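Local coordinates for flavoprotein (Thermotoga maritima, PDB 5V8S) that probably acts as a flavodiiron oxidoreductase, carrying electrons through bound FMN to an oxo-bridged pair of iron atoms, at residues H97-D102 against L162-T167. The protein carries 1 engineered substitution. Sequence-based numbering, arbitrary orientation.
Engineered in segment 97-102: Asp102 (natural residue His). With FEO (mu-oxo-diiron), chain C.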
ATOM      1  N   HIS A  97      23.303   9.693  15.896  1.00 18.92           N
ATOM      2  CA  HIS A  97      21.887   9.650  15.554  1.00 18.86           C
ATOM      3  C   HIS A  97      21.291   8.566  16.427  1.00 18.53           C
ATOM      4  O   HIS A  97      21.903   7.509  16.612  1.00 20.28           O
ATOM      5  CB  HIS A  97      21.785   9.308  14.053  1.00 19.01           C
ATOM      6  CG  HIS A  97      20.406   9.072  13.492  1.00 18.59           C
ATOM      7  ND1 HIS A  97      19.324   9.919  13.654  1.00 18.75           N
ATOM      8  CD2 HIS A  97      19.986   8.103  12.647  1.00 17.84           C
ATOM      9  CE1 HIS A  97      18.292   9.455  12.970  1.00 18.87           C
ATOM     10  NE2 HIS A  97      18.671   8.356  12.342  1.00 17.14           N
ATOM     11  N   THR A  98      20.128   8.846  17.004  1.00 17.94           N
ATOM     12  CA  THR A  98      19.584   8.017  18.070  1.00 18.52           C
ATOM     13  C   THR A  98      18.538   7.014  17.601  1.00 18.55           C
ATOM     14  O   THR A  98      17.981   6.299  18.438  1.00 19.64           O
ATOM     15  CB  THR A  98      18.950   8.893  19.151  1.00 20.69           C
ATOM     16  OG1 THR A  98      17.822   9.588  18.601  1.00 22.10           O
ATOM     17  CG2 THR A  98      19.968   9.890  19.703  1.00 21.63           C
ATOM     18  N   GLU A  99      18.232   6.953  16.310  1.00 17.37           N
ATOM     19  CA  GLU A  99      17.167   6.060  15.874  1.00 17.91           C
ATOM     20  C   GLU A  99      17.531   4.623  16.256  1.00 17.83           C
ATOM     21  O   GLU A  99      18.704   4.240  16.180  1.00 17.34           O
ATOM     22  CB  GLU A  99      16.969   6.166  14.361  1.00 18.28           C
ATOM     23  CG  GLU A  99      15.783   5.396  13.830  1.00 19.42           C
ATOM     24  CD  GLU A  99      15.509   5.654  12.376  1.00 20.69           C
ATOM     25  OE1 GLU A  99      16.074   6.587  11.798  1.00 21.57           O
ATOM     26  OE2 GLU A  99      14.680   4.910  11.798  1.00 23.65           O
ATOM     27  N   PRO A 100      16.567   3.791  16.667  1.00 18.15           N
ATOM     28  CA  PRO A 100      16.940   2.483  17.229  1.00 18.31           C
ATOM     29  C   PRO A 100      17.582   1.491  16.282  1.00 18.86           C
ATOM     30  O   PRO A 100      18.076   0.471  16.773  1.00 20.64           O
ATOM     31  CB  PRO A 100      15.630   1.957  17.808  1.00 19.30           C
ATOM     32  CG  PRO A 100      14.901   3.189  18.189  1.00 18.62           C
ATOM     33  CD  PRO A 100      15.217   4.191  17.120  1.00 18.24           C
ATOM     34  N   ASP A 101      17.582   1.701  14.960  1.00 18.19           N
ATOM     35  CA  ASP A 101      18.370   0.806  14.117  1.00 19.06           C
ATOM     36  C   ASP A 101      19.864   0.968  14.356  1.00 19.31           C
ATOM     37  O   ASP A 101      20.629   0.027  14.131  1.00 20.94           O
ATOM     38  CB  ASP A 101      18.074   1.009  12.632  1.00 20.50           C
ATOM     39  CG  ASP A 101      18.335   2.423  12.148  1.00 19.71           C
ATOM     40  OD1 ASP A 101      17.896   3.387  12.793  1.00 21.40           O
ATOM     41  OD2 ASP A 101      18.988   2.584  11.091  1.00 20.56           O
ATOM     42  N   ASP A 102      20.279   2.132  14.819  1.00 19.11           N
ATOM     43  CA  ASP A 102      21.666   2.386  15.161  1.00 22.15           C
ATOM     44  C   ASP A 102      21.927   2.447  16.667  1.00 22.24           C
ATOM     45  O   ASP A 102      23.068   2.223  17.078  1.00 24.36           O
ATOM     46  CB  ASP A 102      22.148   3.656  14.426  1.00 26.51           C
ATOM     47  CG  ASP A 102      22.092   3.485  12.851  1.00 33.03           C
ATOM     48  OD1 ASP A 102      22.830   2.618  12.307  1.00 38.17           O
ATOM     49  OD2 ASP A 102      21.312   4.171  12.141  1.00 30.94           O
ATOM     50  N   LEU A 162      18.982  15.087   8.458  1.00 20.16           N
ATOM     51  CA  LEU A 162      19.487  13.990   7.639  1.00 19.67           C
ATOM     52  C   LEU A 162      19.434  12.670   8.406  1.00 20.05           C
ATOM     53  O   LEU A 162      20.445  11.971   8.495  1.00 21.15           O
ATOM     54  CB  LEU A 162      20.919  14.288   7.179  1.00 21.20           C
ATOM     55  CG  LEU A 162      21.078  15.553   6.342  1.00 21.87           C
ATOM     56  CD1 LEU A 162      22.536  15.791   5.913  1.00 22.86           C
ATOM     57  CD2 LEU A 162      20.169  15.495   5.113  1.00 22.31           C
ATOM     58  N   HIS A 163      18.266  12.259   8.911  1.00 19.31           N
ATOM     59  CA  HIS A 163      16.920  12.724   8.519  1.00 18.48           C
ATOM     60  C   HIS A 163      16.125  13.151   9.759  1.00 19.27           C
ATOM     61  O   HIS A 163      14.929  13.354   9.682  1.00 19.95           O
ATOM     62  CB  HIS A 163      16.190  11.587   7.807  1.00 17.63           C
ATOM     63  CG  HIS A 163      16.186  10.325   8.598  1.00 17.78           C
ATOM     64  ND1 HIS A 163      15.102   9.896   9.334  1.00 19.17           N
ATOM     65  CD2 HIS A 163      17.194   9.467   8.876  1.00 17.90           C
ATOM     66  CE1 HIS A 163      15.426   8.785   9.970  1.00 18.07           C
ATOM     67  NE2 HIS A 163      16.697   8.517   9.722  1.00 18.05           N
ATOM     68  N   TRP A 164      16.793  13.299  10.906  1.00 19.73           N
ATOM     69  CA  TRP A 164      16.180  13.725  12.161  1.00 20.23           C
ATOM     70  C   TRP A 164      16.883  14.968  12.679  1.00 20.84           C
ATOM     71  O   TRP A 164      18.017  15.251  12.283  1.00 20.64           O
ATOM     72  CB  TRP A 164      16.314  12.636  13.232  1.00 19.81           C
ATOM     73  CG  TRP A 164      15.296  11.509  13.180  1.00 18.77           C
ATOM     74  CD1 TRP A 164      14.340  11.269  12.219  1.00 20.02           C
ATOM     75  CD2 TRP A 164      15.142  10.483  14.161  1.00 18.02           C
ATOM     76  NE1 TRP A 164      13.609  10.158  12.563  1.00 20.19           N
ATOM     77  CE2 TRP A 164      14.067   9.669  13.759  1.00 19.08           C
ATOM     78  CE3 TRP A 164      15.788  10.194  15.362  1.00 17.89           C
ATOM     79  CZ2 TRP A 164      13.649   8.571  14.496  1.00 19.44           C
ATOM     80  CZ3 TRP A 164      15.364   9.099  16.094  1.00 18.06           C
ATOM     81  CH2 TRP A 164      14.308   8.303  15.659  1.00 18.61           C
ATOM     82  N   PRO A 165      16.265  15.708  13.609  1.00 20.62           N
ATOM     83  CA  PRO A 165      16.924  16.910  14.144  1.00 21.93           C
ATOM     84  C   PRO A 165      18.164  16.615  14.963  1.00 21.54           C
ATOM     85  O   PRO A 165      18.915  17.554  15.279  1.00 22.96           O
ATOM     86  CB  PRO A 165      15.836  17.559  15.010  1.00 23.22           C
ATOM     87  CG  PRO A 165      14.880  16.450  15.321  1.00 22.57           C
ATOM     88  CD  PRO A 165      14.884  15.570  14.117  1.00 21.15           C
ATOM     89  N   ASP A 166      18.409  15.353  15.314  1.00 20.91           N
ATOM     90  CA  ASP A 166      19.559  15.012  16.142  1.00 20.25           C
ATOM     91  C   ASP A 166      20.818  14.698  15.347  1.00 20.01           C
ATOM     92  O   ASP A 166      21.868  14.489  15.955  1.00 19.50           O
ATOM     93  CB  ASP A 166      19.244  13.815  17.053  1.00 20.47           C
ATOM     94  CG  ASP A 166      19.070  12.497  16.294  1.00 20.96           C
ATOM     95  OD1 ASP A 166      18.949  12.513  15.048  1.00 21.70           O
ATOM     96  OD2 ASP A 166      19.061  11.439  16.965  1.00 21.74           O
ATOM     97  N   THR A 167      20.754  14.667  14.021  1.00 19.57           N
ATOM     98  CA  THR A 167      21.832  14.064  13.252  1.00 19.50           C
ATOM     99  C   THR A 167      23.075  14.943  13.228  1.00 20.33           C
ATOM    100  O   THR A 167      23.002  16.159  13.037  1.00 21.28           O
ATOM    101  CB  THR A 167      21.355  13.714  11.838  1.00 21.25           C
ATOM    102  OG1 THR A 167      20.829  14.862  11.169  1.00 27.10           O
ATOM    103  CG2 THR A 167      20.266  12.754  11.916  1.00 18.98           C
TER
HETATM  104 FE1  FEO C 401      17.870   6.996  10.766  1.00 19.83          FE
HETATM  105 FE2  FEO C 401      19.968   4.354  10.273  1.00 21.34          FE
HETATM  106  O   FEO C 401      18.744   5.402  11.242  1.00 21.81           O
HETATM  107  O   HOH W   1      17.110   5.675   9.169  1.00 54.25           O
HETATM  108  O   HOH W   2      18.550   4.517   8.503  1.00 26.54           O
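One iron of the mu-oxo pair ties the two segments together: His97 and Glu99 bind it from one side of the contact and His163 from the other. His97 NE2 and His163 NE2 each lie 2.2 Å from this first iron (FE1), and Glu99 OE1 lies 2.1 Å away. A water and Asp180 also bind it. Asp101 and the engineered Asp102, histidine in the natural protein, bind the second iron (FE2) together with Asp180, His240 and a second water.

Behind the metal, Asp166 fixes the His97 ring. His97 ND1 donates to the syn lone pair of Asp166 OD1 at 3.0 Å, nearly straight (167°) and in the ring plane. CG of His97 lies anti to the backbone N (chi1 174°), which places the ring between the iron, at NE2, and Asp166, at ND1. The other oxygen, Asp166 OD2, takes two bonds of 2.8 Å, from Thr98 N and Thr98 OG1, which arrive from opposite faces of the carboxylate.

Trp164 packs against both His97 and Glu99. The edge of His97 meets its face off-centre, with the planes at 75°, and His97 CE1 lies 3.5 Å from Trp164 CD2. Glu99 CB makes a CH-pi contact over the six-membered ring. Tyr276 OH of the second subunit is hydrogen-bonded to Glu99 OE2, and Trp363 of that subunit packs edge-to-face with Trp164.

The site belongs to the metallo-beta-lactamase-like domain, as in other flavodiiron proteins, here with one engineered ligand. Asp166 is a second-shell carboxylate: with the iron it holds the rotation of the His97 ring, and it probably makes the imidazole a stronger ligand.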